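PDB 4YME: sensory box/GGDEF family protein from Caulobacter crescentus, which probably takes part in cyclic di-GMP signalling at the cell membrane, its GGDEF domain, the piece crystallised here, belonging to the diguanylate cyclase family. Local coordinates for residues A[62-66]-A[109-114]; A[36-42]-A[124-130]; A[31-35]-A[89-95]. One frame throughout, in Å; residues are numbered along the deposited sequence. Where two conformers were deposited one is given.

Contact 1 of 3, residues A[62-66]-A[109-114]; sequences ETARR and MLAAPV
Helix segment 62-66 runs beside the loop that leads out of helix 95-109, bringing the CA atoms of T63 and L110 to 6.7 Å from each other. R66 carries most of the contact. Its chain stays extended from CG to NE (chi2 -176°), far enough to set the guanidinium among three backbone carbonyls of the loop. NH1 and NH2 take A112 O end-on, both from one face of that carbonyl's plane, and NH1 is 2.8 Å from A112 O. The same NH1 also donates to M109 O at 3.0 Å, where it lies in the carbonyl plane, while NH2 reaches P113 O from above its plane at 3.2 Å. At another guanidinium edge, R66 NE gives a fairly straight bond of 2.8 Å to E62 OE2, which it meets on the anti side. R65 holds the same carboxylate side-on, NE to OE1 and NH2 to the syn side of OE2. L110 CD2 packs on T63 CG2 at 3.9 Å, the two side chains crossing at about a right angle. One arginine thus gathers carbonyls of the loop that leaves helix 95-109, and E62 probably offsets its positive charge.

Contact 2 of 3, residues A[36-42]-A[124-130]; sequences VICIDLD and GSSLGVS
S126 and D42 each turn their first side-chain bond anti to the carbonyl carbon (chi1 -64° and -72°), and this brings S126 OG to 2.9 Å from D42 OD1, close enough to hydrogen-bond, although the hydroxyl proton has a second acceptor within reach. The other carboxylate oxygen of D42 takes a proton from a water that also donates to S125 O at 2.6 Å. The backbone of D42 joins in as well: its N-H points almost straight at G124 O (2.9 Å, 177°), arriving from above the carbonyl plane. G124 has a positive phi, at which a CB would jam against the carbonyl oxygen of the residue before and also crowd D42 OD2.

Beyond this end the strands pair antiparallel, with V36-S130, C38-G128 and D40-S126 as hydrogen-bonded pairs. This is the pairing of the first and last strands of a ferredoxin-like sheet, strand 33-41 lying inside and strand 125-131 at its margin, as expected of a GGDEF domain. On the face that meets helix 95-109, L127 lies alongside both I37 and I39, and V129 alongside I37: I37 CG2 touches L127 CD2 at 3.9 Å, and I39 CG1 rests against L127 CB at 4.1 Å. L127 itself leans on A103 and I107 of that helix. On the other face, under helix 139-156, C38 packs on L150, and D40 CG sits between the backbone N and carbonyl carbon. D40 OD1 then comes 3.7 Å from S126 CB, while OD2 makes a salt bridge with K154. D83, in the GGDEF signature, accepts the backbone N-H of L41 through OD2.

Contact 3 of 3, residues A[31-35]-A[89-95]; sequences GESLA and QIAGGDQ
The E32 carboxylate lies with one face over the methyl CG2 of I90, 3.9 Å from E32 CD, and its two oxygens turn to helix 13-30 and the end of it: OE2 makes a salt bridge with R26, OE1 a hydrogen bond with S30. The Q89 amide is set differently. Its OE1 takes a proton from a water at 2.7 Å and also lies 3.9 Å from A35 CB, while NE2 donates to V98 O on helix 95-109. Fully drawn out from the strand, with CG opposite the backbone N (chi1 -179°), the Q89 chain can span from sheet to helix. The amide nitrogen of Q95 is engaged by Y132 O.

Behind these groups, strands 33-35 and 89-91 run antiparallel. S33 pairs with A91 and A35 with Q89, each through a pair of backbone hydrogen bonds, S33 N to A91 O being 2.8 Å. L34 and I90 form the non-hydrogen-bonded pair between them; their side chains cross obliquely, L34 CD1 touching I90 CG1 at 4.1 Å under helix 13-30. On the opposite face S33, Q89 and A91 pack against helix 95-109, whose N-cap is D94, and A35 against L131. The water held by Q89 OE1 also donates to Q89 O at 3.1 Å, and accepts from S33 OG in one of that serine's two conformers.

With an alanine in place of E32, R26 and S30 would probably lose their carboxylate mate and I90 CG2 part of its cover. Polar side chains here are thus turned to both flanking helices: E32, just before strand 33-41, is tied to helix 13-30, and Q89, with a water bound between its two carbonyl oxygens, links strand 84-91 to helix 95-109.

In the fold
Strand 33-41 connects contacts 2 and 3: it lies between strand 84-91 on one side and strand 125-131 on the other, and contact 3 takes its start and contact 2 the remainder. The two centres are 18 Å apart, and the contacts meet where S130 O comes 3.8 Å from A35 CB. Contact 1 sits at the other end of the sheet, 13 Å from contact 2 between centres. There L110 O probably accepts a hydrogen bond from G124 N at 2.9 Å, and L110 CD1 packs on I39 CG2. Contacts 1 and 3 do not touch, their nearest atoms being about 12 Å apart. The GGDEF signature turn, represented by D83, lies beside contact 2, at L41 and D40.

Contact 1 of 3, residues A[62-66]-A[109-114]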
loop_
_atom_site.group_PDB
_atom_site.type_symbol
_atom_site.label_atom_id
_atom_site.label_comp_id
_atom_site.label_asym_id
_atom_site.label_seq_id
_atom_site.Cartn_x
_atom_site.Cartn_y
_atom_site.Cartn_z
ATOM N N GLU A 62 -0.200 9.547 9.127
ATOM C CA GLU A 62 0.343 10.401 8.072
ATOM C C GLU A 62 0.509 9.592 6.768
ATOM O O GLU A 62 0.266 10.121 5.700
ATOM C CB GLU A 62 1.665 10.984 8.511
ATOM C CG GLU A 62 2.353 11.833 7.465
ATOM C CD GLU A 62 1.649 13.042 7.027
ATOM O OE1 GLU A 62 0.628 13.474 7.614
ATOM O OE2 GLU A 62 2.000 13.616 5.969
ATOM N N THR A 63 0.911 8.330 6.858
ATOM C CA THR A 63 1.015 7.475 5.653
ATOM C C THR A 63 -0.331 7.443 4.977
ATOM O O THR A 63 -0.422 7.583 3.777
ATOM C CB THR A 63 1.467 6.061 6.032
ATOM O OG1 THR A 63 2.819 6.150 6.567
ATOM C CG2 THR A 63 1.496 5.117 4.839
ATOM N N ALA A 64 -1.390 7.211 5.764
ATOM C CA ALA A 64 -2.730 7.142 5.211
ATOM C C ALA A 64 -3.162 8.436 4.579
ATOM O O ALA A 64 -3.793 8.419 3.527
ATOM C CB ALA A 64 -3.680 6.732 6.264
ATOM N N ARG A 65 -2.866 9.550 5.230
ATOM C CA ARG A 65 -3.180 10.855 4.642
ATOM C C ARG A 65 -2.513 11.048 3.280
ATOM O O ARG A 65 -3.169 11.457 2.313
ATOM C CB ARG A 65 -2.780 11.988 5.597
ATOM C CG ARG A 65 -3.178 13.350 5.067
ATOM C CD ARG A 65 -2.506 14.454 5.809
ATOM N NE ARG A 65 -1.076 14.561 5.466
ATOM C CZ ARG A 65 -0.605 15.095 4.339
ATOM N NH1 ARG A 65 -1.410 15.571 3.397
ATOM N NH2 ARG A 65 0.694 15.132 4.137
ATOM N N ARG A 66 -1.223 10.686 3.181
ATOM C CA ARG A 66 -0.480 10.754 1.943
ATOM C C ARG A 66 -1.079 9.826 0.886
ATOM O O ARG A 66 -1.304 10.207 -0.275
ATOM C CB ARG A 66 1.011 10.492 2.172
ATOM C CG ARG A 66 1.644 11.552 3.054
ATOM C CD ARG A 66 3.167 11.348 3.221
ATOM N NE ARG A 66 3.714 12.177 4.278
ATOM C CZ ARG A 66 4.955 12.119 4.716
ATOM N NH1 ARG A 66 5.851 11.343 4.105
ATOM N NH2 ARG A 66 5.309 12.896 5.737
HETATM N N MSE A 109 6.642 9.886 -2.108
HETATM C CA MSE A 109 5.743 10.580 -1.189
HETATM C C MSE A 109 5.892 10.108 0.245
HETATM O O MSE A 109 5.681 10.889 1.159
HETATM C CB MSE A 109 4.313 10.483 -1.651
HETATM C CG MSE A 109 3.623 9.168 -1.367
HETATM SE SE MSE A 109 1.732 9.178 -1.943
HETATM C CE MSE A 109 2.085 10.400 -3.494
ATOM N N LEU A 110 6.271 8.854 0.450
ATOM C CA LEU A 110 6.464 8.308 1.792
ATOM C C LEU A 110 7.838 8.519 2.389
ATOM O O LEU A 110 8.143 8.029 3.469
ATOM C CB LEU A 110 6.069 6.836 1.817
ATOM C CG LEU A 110 4.617 6.486 1.454
ATOM C CD1 LEU A 110 4.326 4.975 1.555
ATOM C CD2 LEU A 110 3.633 7.304 2.349
ATOM N N ALA A 111 8.701 9.223 1.672
ATOM C CA ALA A 111 10.044 9.405 2.122
ATOM C C ALA A 111 10.167 10.515 3.171
ATOM O O ALA A 111 11.055 10.444 4.036
ATOM C CB ALA A 111 10.931 9.700 0.933
ATOM N N ALA A 112 9.328 11.549 3.114
ATOM C CA ALA A 112 9.535 12.741 3.988
ATOM C C ALA A 112 9.186 12.450 5.400
ATOM O O ALA A 112 8.220 11.736 5.624
ATOM C CB ALA A 112 8.710 13.908 3.537
ATOM N N PRO A 113 9.919 12.964 6.373
ATOM C CA PRO A 113 9.583 12.664 7.783
ATOM C C PRO A 113 8.230 13.213 8.229
ATOM O O PRO A 113 7.656 14.028 7.526
ATOM C CB PRO A 113 10.713 13.333 8.594
ATOM C CG PRO A 113 11.468 14.131 7.610
ATOM C CD PRO A 113 11.187 13.709 6.264
ATOM N N VAL A 114 7.811 12.822 9.419
ATOM C CA VAL A 114 6.551 13.353 9.964
ATOM C C VAL A 114 6.773 13.998 11.293
ATOM O O VAL A 114 7.439 13.465 12.154
ATOM C CB VAL A 114 5.447 12.300 10.033
ATOM C CG1 VAL A 114 5.781 11.210 10.892
ATOM C CG2 VAL A 114 4.097 12.937 10.498
#

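Contact 2 of 3, residues A[36-42]-A[124-130]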
loop_
_atom_site.group_PDB
_atom_site.type_symbol
_atom_site.label_atom_id
_atom_site.label_comp_id
_atom_site.label_asym_id
_atom_site.label_seq_id
_atom_site.Cartn_x
_atom_site.Cartn_y
_atom_site.Cartn_z
ATOM N N VAL A 36 -1.325 -4.859 -7.627
ATOM C CA VAL A 36 -1.418 -4.818 -6.161
ATOM C C VAL A 36 -0.047 -4.483 -5.641
ATOM O O VAL A 36 0.919 -5.190 -5.930
ATOM C CB VAL A 36 -1.939 -6.126 -5.598
ATOM C CG1 VAL A 36 -1.938 -6.159 -4.097
ATOM C CG2 VAL A 36 -3.361 -6.420 -6.245
ATOM N N ILE A 37 0.011 -3.471 -4.792
ATOM C CA ILE A 37 1.228 -2.939 -4.243
ATOM C C ILE A 37 1.187 -3.075 -2.753
ATOM O O ILE A 37 0.319 -2.477 -2.113
ATOM C CB ILE A 37 1.439 -1.494 -4.642
ATOM C CG1 ILE A 37 1.447 -1.344 -6.157
ATOM C CG2 ILE A 37 2.720 -0.965 -4.046
ATOM C CD1 ILE A 37 1.368 0.039 -6.703
ATOM N N CYS A 38 2.108 -3.839 -2.193
ATOM C CA CYS A 38 2.240 -3.985 -0.753
ATOM C C CYS A 38 3.365 -3.084 -0.238
ATOM O O CYS A 38 4.454 -3.075 -0.798
ATOM C CB CYS A 38 2.511 -5.465 -0.464
ATOM S SG CYS A 38 2.567 -5.968 1.264
ATOM N N ILE A 39 3.092 -2.330 0.824
ATOM C CA ILE A 39 3.988 -1.284 1.291
ATOM C C ILE A 39 4.226 -1.435 2.764
ATOM O O ILE A 39 3.292 -1.752 3.505
ATOM C CB ILE A 39 3.325 0.096 1.125
ATOM C CG1 ILE A 39 2.973 0.366 -0.331
ATOM C CG2 ILE A 39 4.168 1.220 1.748
ATOM C CD1 ILE A 39 1.964 1.488 -0.559
ATOM N N ASP A 40 5.462 -1.242 3.212
ATOM C CA ASP A 40 5.657 -1.160 4.648
ATOM C C ASP A 40 6.634 -0.074 4.978
ATOM O O ASP A 40 7.235 0.476 4.082
ATOM C CB ASP A 40 5.906 -2.476 5.306
ATOM C CG ASP A 40 7.271 -2.985 5.168
ATOM O OD1 ASP A 40 8.100 -2.375 4.483
ATOM O OD2 ASP A 40 7.512 -3.950 5.935
ATOM N N LEU A 41 6.680 0.322 6.235
ATOM C CA LEU A 41 7.471 1.472 6.647
ATOM C C LEU A 41 8.816 1.005 7.219
ATOM O O LEU A 41 8.884 0.107 8.054
ATOM C CB LEU A 41 6.701 2.328 7.678
ATOM C CG LEU A 41 5.390 2.904 7.140
ATOM C CD1 LEU A 41 4.733 3.741 8.232
ATOM C CD2 LEU A 41 5.599 3.757 5.829
ATOM N N ASP A 42 9.864 1.707 6.824
ATOM C CA ASP A 42 11.239 1.296 7.178
ATOM C C ASP A 42 11.539 1.476 8.650
ATOM O O ASP A 42 12.350 0.712 9.222
ATOM C CB ASP A 42 12.238 2.056 6.325
ATOM C CG ASP A 42 12.258 1.581 4.859
ATOM O OD1 ASP A 42 11.576 0.621 4.473
ATOM O OD2 ASP A 42 12.957 2.253 4.113
ATOM N N GLY A 124 10.076 6.699 5.122
ATOM C CA GLY A 124 10.766 5.791 4.233
ATOM C C GLY A 124 9.960 4.511 4.169
ATOM O O GLY A 124 9.501 4.028 5.170
ATOM N N SER A 125 9.829 3.963 2.980
ATOM C CA SER A 125 9.040 2.755 2.777
ATOM C C SER A 125 9.722 1.792 1.815
ATOM O O SER A 125 10.634 2.191 1.048
ATOM C CB SER A 125 7.722 3.169 2.165
ATOM O OG SER A 125 7.885 3.761 0.876
ATOM N N SER A 126 9.249 0.559 1.838
ATOM C CA SER A 126 9.605 -0.467 0.884
ATOM C C SER A 126 8.349 -1.003 0.275
ATOM O O SER A 126 7.298 -0.938 0.928
ATOM C CB SER A 126 10.337 -1.582 1.584
ATOM O OG SER A 126 11.574 -1.137 2.116
ATOM N N LEU A 127 8.396 -1.475 -0.945
ATOM C CA LEU A 127 7.212 -1.962 -1.604
ATOM C C LEU A 127 7.471 -3.118 -2.531
ATOM O O LEU A 127 8.622 -3.303 -3.022
ATOM C CB LEU A 127 6.394 -0.876 -2.241
ATOM C CG LEU A 127 6.896 -0.047 -3.333
ATOM C CD1 LEU A 127 6.899 -0.806 -4.629
ATOM C CD2 LEU A 127 5.921 1.137 -3.466
ATOM N N GLY A 128 6.439 -3.911 -2.732
ATOM C CA GLY A 128 6.429 -5.016 -3.688
ATOM C C GLY A 128 5.213 -4.934 -4.549
ATOM O O GLY A 128 4.131 -4.545 -4.047
ATOM N N VAL A 129 5.318 -5.364 -5.779
ATOM C CA VAL A 129 4.274 -5.227 -6.773
ATOM C C VAL A 129 3.922 -6.585 -7.353
ATOM O O VAL A 129 4.815 -7.329 -7.811
ATOM C CB VAL A 129 4.705 -4.300 -7.925
ATOM C CG1 VAL A 129 3.563 -4.163 -8.982
ATOM C CG2 VAL A 129 5.077 -2.938 -7.398
ATOM N N SER A 130 2.636 -6.876 -7.435
ATOM C CA SER A 130 2.107 -8.017 -8.170
ATOM C C SER A 130 1.155 -7.551 -9.239
ATOM O O SER A 130 0.333 -6.640 -9.025
ATOM C CB SER A 130 1.389 -8.968 -7.239
ATOM O OG SER A 130 2.234 -9.289 -6.166
HETATM O O HOH W 1 12.729 3.748 1.384
#

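Contact 3 of 3, residues A[31-35]-A[89-95]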
loop_
_atom_site.group_PDB
_atom_site.type_symbol
_atom_site.label_atom_id
_atom_site.label_comp_id
_atom_site.label_asym_id
_atom_site.label_seq_id
_atom_site.Cartn_x
_atom_site.Cartn_y
_atom_site.Cartn_z
ATOM N N GLY A 31 -10.321 -4.923 -19.907
ATOM C CA GLY A 31 -8.949 -4.859 -20.439
ATOM C C GLY A 31 -8.039 -3.851 -19.764
ATOM O O GLY A 31 -6.873 -3.678 -20.156
ATOM N N GLU A 32 -8.547 -3.203 -18.712
ATOM C CA GLU A 32 -7.704 -2.344 -17.871
ATOM C C GLU A 32 -6.619 -3.169 -17.151
ATOM O O GLU A 32 -6.758 -4.367 -17.019
ATOM C CB GLU A 32 -8.559 -1.606 -16.831
ATOM C CG GLU A 32 -9.475 -0.580 -17.415
ATOM C CD GLU A 32 -10.653 -0.217 -16.506
ATOM O OE1 GLU A 32 -11.393 -1.153 -16.050
ATOM O OE2 GLU A 32 -10.852 1.003 -16.235
ATOM N N SER A 33 -5.587 -2.454 -16.743
ATOM C CA SER A 33 -4.547 -3.101 -15.942
ATOM C C SER A 33 -4.900 -3.043 -14.463
ATOM O O SER A 33 -5.558 -2.109 -14.002
ATOM C CB SER A 33 -3.201 -2.493 -16.202
ATOM O OG SER A 33 -3.141 -1.209 -15.754
ATOM N N LEU A 34 -4.484 -4.075 -13.759
ATOM C CA LEU A 34 -4.696 -4.188 -12.330
ATOM C C LEU A 34 -3.393 -4.638 -11.668
ATOM O O LEU A 34 -2.813 -5.649 -12.072
ATOM C CB LEU A 34 -5.788 -5.214 -12.060
ATOM C CG LEU A 34 -6.056 -5.634 -10.628
ATOM C CD1 LEU A 34 -6.489 -4.499 -9.864
ATOM C CD2 LEU A 34 -7.081 -6.847 -10.642
ATOM N N ALA A 35 -2.971 -3.891 -10.665
ATOM C CA ALA A 35 -1.737 -4.167 -9.887
ATOM C C ALA A 35 -2.013 -4.048 -8.412
ATOM O O ALA A 35 -2.877 -3.225 -7.992
ATOM C CB ALA A 35 -0.638 -3.203 -10.237
ATOM N N GLN A 89 -4.166 -0.619 -7.863
ATOM C CA GLN A 89 -4.182 0.308 -8.991
ATOM C C GLN A 89 -4.973 -0.311 -10.141
ATOM O O GLN A 89 -4.667 -1.390 -10.604
ATOM C CB GLN A 89 -2.751 0.529 -9.477
ATOM C CG GLN A 89 -2.726 1.508 -10.627
ATOM C CD GLN A 89 -1.371 1.483 -11.348
ATOM O OE1 GLN A 89 -0.815 0.402 -11.649
ATOM N NE2 GLN A 89 -0.868 2.641 -11.622
ATOM N N ILE A 90 -6.002 0.422 -10.581
ATOM C CA ILE A 90 -6.694 0.137 -11.831
ATOM C C ILE A 90 -6.359 1.261 -12.797
ATOM O O ILE A 90 -6.595 2.425 -12.516
ATOM C CB ILE A 90 -8.205 0.056 -11.638
ATOM C CG1 ILE A 90 -8.603 -1.119 -10.764
ATOM C CG2 ILE A 90 -8.892 -0.115 -12.995
ATOM C CD1 ILE A 90 -10.064 -1.167 -10.291
ATOM N N ALA A 91 -5.841 0.885 -13.957
ATOM C CA ALA A 91 -5.317 1.893 -14.893
ATOM C C ALA A 91 -5.337 1.357 -16.312
ATOM O O ALA A 91 -5.940 0.344 -16.567
ATOM C CB ALA A 91 -3.915 2.283 -14.491
ATOM N N GLY A 92 -4.678 2.067 -17.233
ATOM C CA GLY A 92 -4.630 1.663 -18.666
ATOM C C GLY A 92 -3.285 1.130 -19.116
ATOM O O GLY A 92 -2.483 0.632 -18.306
ATOM N N GLY A 93 -3.087 1.164 -20.435
ATOM C CA GLY A 93 -1.765 1.091 -21.065
ATOM C C GLY A 93 -0.831 -0.067 -20.727
ATOM O O GLY A 93 -1.272 -1.195 -20.490
ATOM N N ASP A 94 0.471 0.231 -20.742
ATOM C CA ASP A 94 1.509 -0.752 -20.454
ATOM C C ASP A 94 1.517 -1.042 -18.945
ATOM O O ASP A 94 1.930 -0.201 -18.146
ATOM C CB ASP A 94 2.892 -0.252 -20.921
ATOM C CG ASP A 94 3.988 -1.306 -20.733
ATOM O OD1 ASP A 94 3.752 -2.482 -21.110
ATOM O OD2 ASP A 94 5.071 -0.974 -20.198
ATOM N N GLN A 95 1.057 -2.237 -18.578
ATOM C CA GLN A 95 0.801 -2.590 -17.170
ATOM C C GLN A 95 2.036 -2.537 -16.237
ATOM O O GLN A 95 1.933 -1.965 -15.114
ATOM C CB GLN A 95 0.136 -3.966 -17.089
ATOM C CG GLN A 95 0.203 -4.595 -15.716
ATOM C CD GLN A 95 -0.574 -5.883 -15.631
ATOM O OE1 GLN A 95 -0.202 -6.900 -16.257
ATOM N NE2 GLN A 95 -1.640 -5.875 -14.822
HETATM O O HOH W 2 -2.624 -1.169 -12.899
#